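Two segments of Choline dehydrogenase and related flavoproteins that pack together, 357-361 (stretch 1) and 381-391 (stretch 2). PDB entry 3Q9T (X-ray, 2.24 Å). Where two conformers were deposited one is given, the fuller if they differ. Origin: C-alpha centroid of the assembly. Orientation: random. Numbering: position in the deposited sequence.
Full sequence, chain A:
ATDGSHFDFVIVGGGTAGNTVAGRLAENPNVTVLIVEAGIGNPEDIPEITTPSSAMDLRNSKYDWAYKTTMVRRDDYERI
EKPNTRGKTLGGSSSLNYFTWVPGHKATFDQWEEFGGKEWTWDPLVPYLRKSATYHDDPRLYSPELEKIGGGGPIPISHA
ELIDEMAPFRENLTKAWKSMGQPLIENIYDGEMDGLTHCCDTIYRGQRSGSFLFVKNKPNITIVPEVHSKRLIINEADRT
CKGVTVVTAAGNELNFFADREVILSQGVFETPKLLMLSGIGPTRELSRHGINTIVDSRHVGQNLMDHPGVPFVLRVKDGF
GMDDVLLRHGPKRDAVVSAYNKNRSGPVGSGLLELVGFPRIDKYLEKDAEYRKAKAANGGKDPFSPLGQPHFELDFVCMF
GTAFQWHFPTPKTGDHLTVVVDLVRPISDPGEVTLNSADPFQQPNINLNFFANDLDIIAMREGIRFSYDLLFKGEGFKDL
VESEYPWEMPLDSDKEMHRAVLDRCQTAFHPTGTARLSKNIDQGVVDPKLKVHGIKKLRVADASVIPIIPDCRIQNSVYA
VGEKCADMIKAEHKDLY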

# COMPACT_ATOMS: atom_id res chain seq x y z
N GLY A 357 -26.81 12.95 -1.96
CA GLY A 357 -26.69 14.36 -1.59
C GLY A 357 -25.56 15.13 -2.26
O GLY A 357 -24.43 14.66 -2.38
N PHE A 358 -25.86 16.35 -2.69
CA PHE A 358 -24.85 17.19 -3.33
C PHE A 358 -24.70 18.54 -2.61
O PHE A 358 -25.17 19.57 -3.09
CB PHE A 358 -25.18 17.39 -4.81
CG PHE A 358 -25.19 16.11 -5.61
CD1 PHE A 358 -26.38 15.45 -5.88
CD2 PHE A 358 -24.01 15.55 -6.07
CE1 PHE A 358 -26.38 14.27 -6.61
CE2 PHE A 358 -24.00 14.38 -6.80
CZ PHE A 358 -25.19 13.74 -7.07
N PRO A 359 -24.04 18.53 -1.45
CA PRO A 359 -23.96 19.73 -0.63
C PRO A 359 -22.71 20.55 -0.91
O PRO A 359 -21.76 20.05 -1.51
CB PRO A 359 -23.85 19.16 0.77
CG PRO A 359 -23.01 17.93 0.57
CD PRO A 359 -23.51 17.35 -0.74
N ARG A 360 -22.74 21.81 -0.50
CA ARG A 360 -21.53 22.58 -0.30
C ARG A 360 -21.30 22.58 1.21
O ARG A 360 -22.22 22.30 1.99
CB ARG A 360 -21.66 24.01 -0.84
CG ARG A 360 -21.72 24.08 -2.37
CD ARG A 360 -21.72 25.52 -2.88
NE ARG A 360 -20.53 26.25 -2.45
CZ ARG A 360 -19.46 26.44 -3.22
NH1 ARG A 360 -19.45 25.97 -4.46
NH2 ARG A 360 -18.41 27.10 -2.75
N ILE A 361 -20.07 22.85 1.63
CA ILE A 361 -19.75 22.82 3.04
C ILE A 361 -18.91 24.03 3.39
O ILE A 361 -17.98 23.97 4.18
CB ILE A 361 -19.00 21.52 3.41
CG1 ILE A 361 -17.68 21.44 2.65
CG2 ILE A 361 -19.87 20.29 3.10
CD1 ILE A 361 -16.67 20.56 3.37
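Stretch 2, residues 381-391: KDPFSPLGQPH

Stretch 2 contains no regular helix or strand. It wraps as an irregular loop around the R360 side chain and brings its last two residues, P390 and H391, against the backbone of stretch 1. Together the two segments bury 394 Å² of surface, and R360 has the largest covered area of any residue in either.

Stretch 1 enters as the end of a strand, formed here by G357 and F358. G357 makes no contact with stretch 2. The contact begins at F358, whose CB lies 4.0 Å from P390 CG. The CA-to-CB bond of F358 points sideways and the end of its side chain leads away, so the apolar contact with the proline ring is made near the base of the side chain.

P359 turns its CB away from stretch 2 and contributes through its backbone. Its carbonyl accepts a hydrogen bond from the backbone amide of the final residue, H391 N to P359 O at 2.9 Å with an N-H...O angle of 157°. P359 O also lies 3.7 Å from P390 CA. The backbones are close here: the nearest CA atoms across the contact are those of R360 and H391, 4.9 Å apart.

R360 leaves the backbone sideways, but its end comes nearer to stretch 2, with chi1 to chi3 in m, t and p. A type I turn from S385 to G388 lies beside the guanidinium and offers it a carbonyl: R360 NH1 donates to S385 O at 2.9 Å, while a shorter but weak bond joins R360 NH1 to Q389 O at 2.7 Å, its angle only 128°. Both oxygens lie at the guanidinium edge, near its plane. S385 O also receives the G388 amide, at 3.3 Å from G388 N, and so serves both the turn and the arginine. R360 NH2 forms a salt bridge with D382 OD1 at 3.0 Å, although the hydrogen bond within it is weak. D382 OD1 is itself tied into stretch 2 by S385 N at 2.8 Å and H391 NE2 at 2.9 Å. H391 NE2 lies over one guanidinium face, and R360 CG over one face of the H391 ring.

At I361, the position just before a helix, the backbone amide donates to the edge of that ring, I361 N to H391 ND1 at 3.0 Å and 161°. H391 thus uses both imidazole nitrogens, accepting from stretch 1 through ND1 and donating to D382 through NE2.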

# COMPACT_ATOMS: atom_id res chain seq x y z
N LYS A 381 -11.99 33.67 -3.93
CA LYS A 381 -12.77 32.61 -4.57
C LYS A 381 -12.48 31.24 -3.94
O LYS A 381 -11.32 30.87 -3.76
CB LYS A 381 -12.46 32.56 -6.07
CG LYS A 381 -12.78 33.84 -6.85
CD LYS A 381 -14.28 34.01 -7.06
CE LYS A 381 -14.63 35.35 -7.73
NZ LYS A 381 -16.10 35.65 -7.71
N ASP A 382 -13.53 30.49 -3.64
CA ASP A 382 -13.40 29.12 -3.16
C ASP A 382 -12.53 28.30 -4.11
O ASP A 382 -12.85 28.19 -5.29
CB ASP A 382 -14.79 28.48 -3.07
CG ASP A 382 -14.73 27.00 -2.77
OD1 ASP A 382 -15.56 26.25 -3.33
OD2 ASP A 382 -13.86 26.58 -1.96
N PRO A 383 -11.44 27.73 -3.59
CA PRO A 383 -10.55 26.90 -4.43
C PRO A 383 -11.24 25.72 -5.09
O PRO A 383 -10.94 25.43 -6.24
CB PRO A 383 -9.48 26.41 -3.44
CG PRO A 383 -9.46 27.44 -2.34
CD PRO A 383 -10.89 27.95 -2.24
N PHE A 384 -12.13 25.05 -4.37
CA PHE A 384 -12.74 23.82 -4.89
C PHE A 384 -13.79 24.05 -5.97
O PHE A 384 -13.70 23.52 -7.09
CB PHE A 384 -13.35 22.98 -3.75
CG PHE A 384 -12.40 22.74 -2.62
CD1 PHE A 384 -11.42 21.75 -2.71
CD2 PHE A 384 -12.48 23.48 -1.45
CE1 PHE A 384 -10.54 21.53 -1.67
CE2 PHE A 384 -11.61 23.26 -0.41
CZ PHE A 384 -10.63 22.28 -0.52
N SER A 385 -14.80 24.84 -5.63
CA SER A 385 -15.96 25.04 -6.51
C SER A 385 -16.29 26.52 -6.62
O SER A 385 -17.31 26.97 -6.10
CB SER A 385 -17.17 24.30 -5.94
OG SER A 385 -16.97 22.90 -5.90
N PRO A 386 -15.42 27.30 -7.30
CA PRO A 386 -15.58 28.76 -7.31
C PRO A 386 -16.80 29.22 -8.12
O PRO A 386 -17.05 30.41 -8.21
CB PRO A 386 -14.31 29.24 -8.00
CG PRO A 386 -13.91 28.10 -8.91
CD PRO A 386 -14.31 26.84 -8.16
N LEU A 387 -17.54 28.28 -8.69
CA LEU A 387 -18.62 28.61 -9.61
C LEU A 387 -19.93 28.01 -9.11
O LEU A 387 -20.85 27.77 -9.89
CB LEU A 387 -18.31 28.07 -11.01
CG LEU A 387 -17.77 28.96 -12.12
CD1 LEU A 387 -16.96 30.14 -11.60
CD2 LEU A 387 -16.95 28.14 -13.10
N GLY A 388 -20.00 27.74 -7.81
CA GLY A 388 -21.24 27.33 -7.19
C GLY A 388 -21.52 25.84 -7.21
O GLY A 388 -22.57 25.40 -6.72
N GLN A 389 -20.60 25.06 -7.78
CA GLN A 389 -20.71 23.60 -7.84
C GLN A 389 -20.77 22.96 -6.45
O GLN A 389 -20.33 23.57 -5.47
CB GLN A 389 -19.51 23.00 -8.58
CG GLN A 389 -19.31 23.48 -10.01
CD GLN A 389 -18.15 24.47 -10.14
OE1 GLN A 389 -17.34 24.37 -11.06
NE2 GLN A 389 -18.08 25.42 -9.21
N PRO A 390 -21.26 21.72 -6.36
CA PRO A 390 -21.22 21.02 -5.07
C PRO A 390 -19.77 20.85 -4.63
O PRO A 390 -18.86 21.00 -5.44
CB PRO A 390 -21.79 19.64 -5.39
CG PRO A 390 -22.55 19.81 -6.66
CD PRO A 390 -21.86 20.89 -7.42
N HIS A 391 -19.57 20.53 -3.35
CA HIS A 391 -18.28 20.05 -2.88
C HIS A 391 -18.25 18.52 -2.83
O HIS A 391 -17.20 17.90 -3.05
CB HIS A 391 -17.96 20.62 -1.51
CG HIS A 391 -17.64 22.08 -1.54
ND1 HIS A 391 -18.12 22.97 -0.60
CD2 HIS A 391 -16.88 22.81 -2.40
CE1 HIS A 391 -17.67 24.18 -0.87
NE2 HIS A 391 -16.92 24.11 -1.96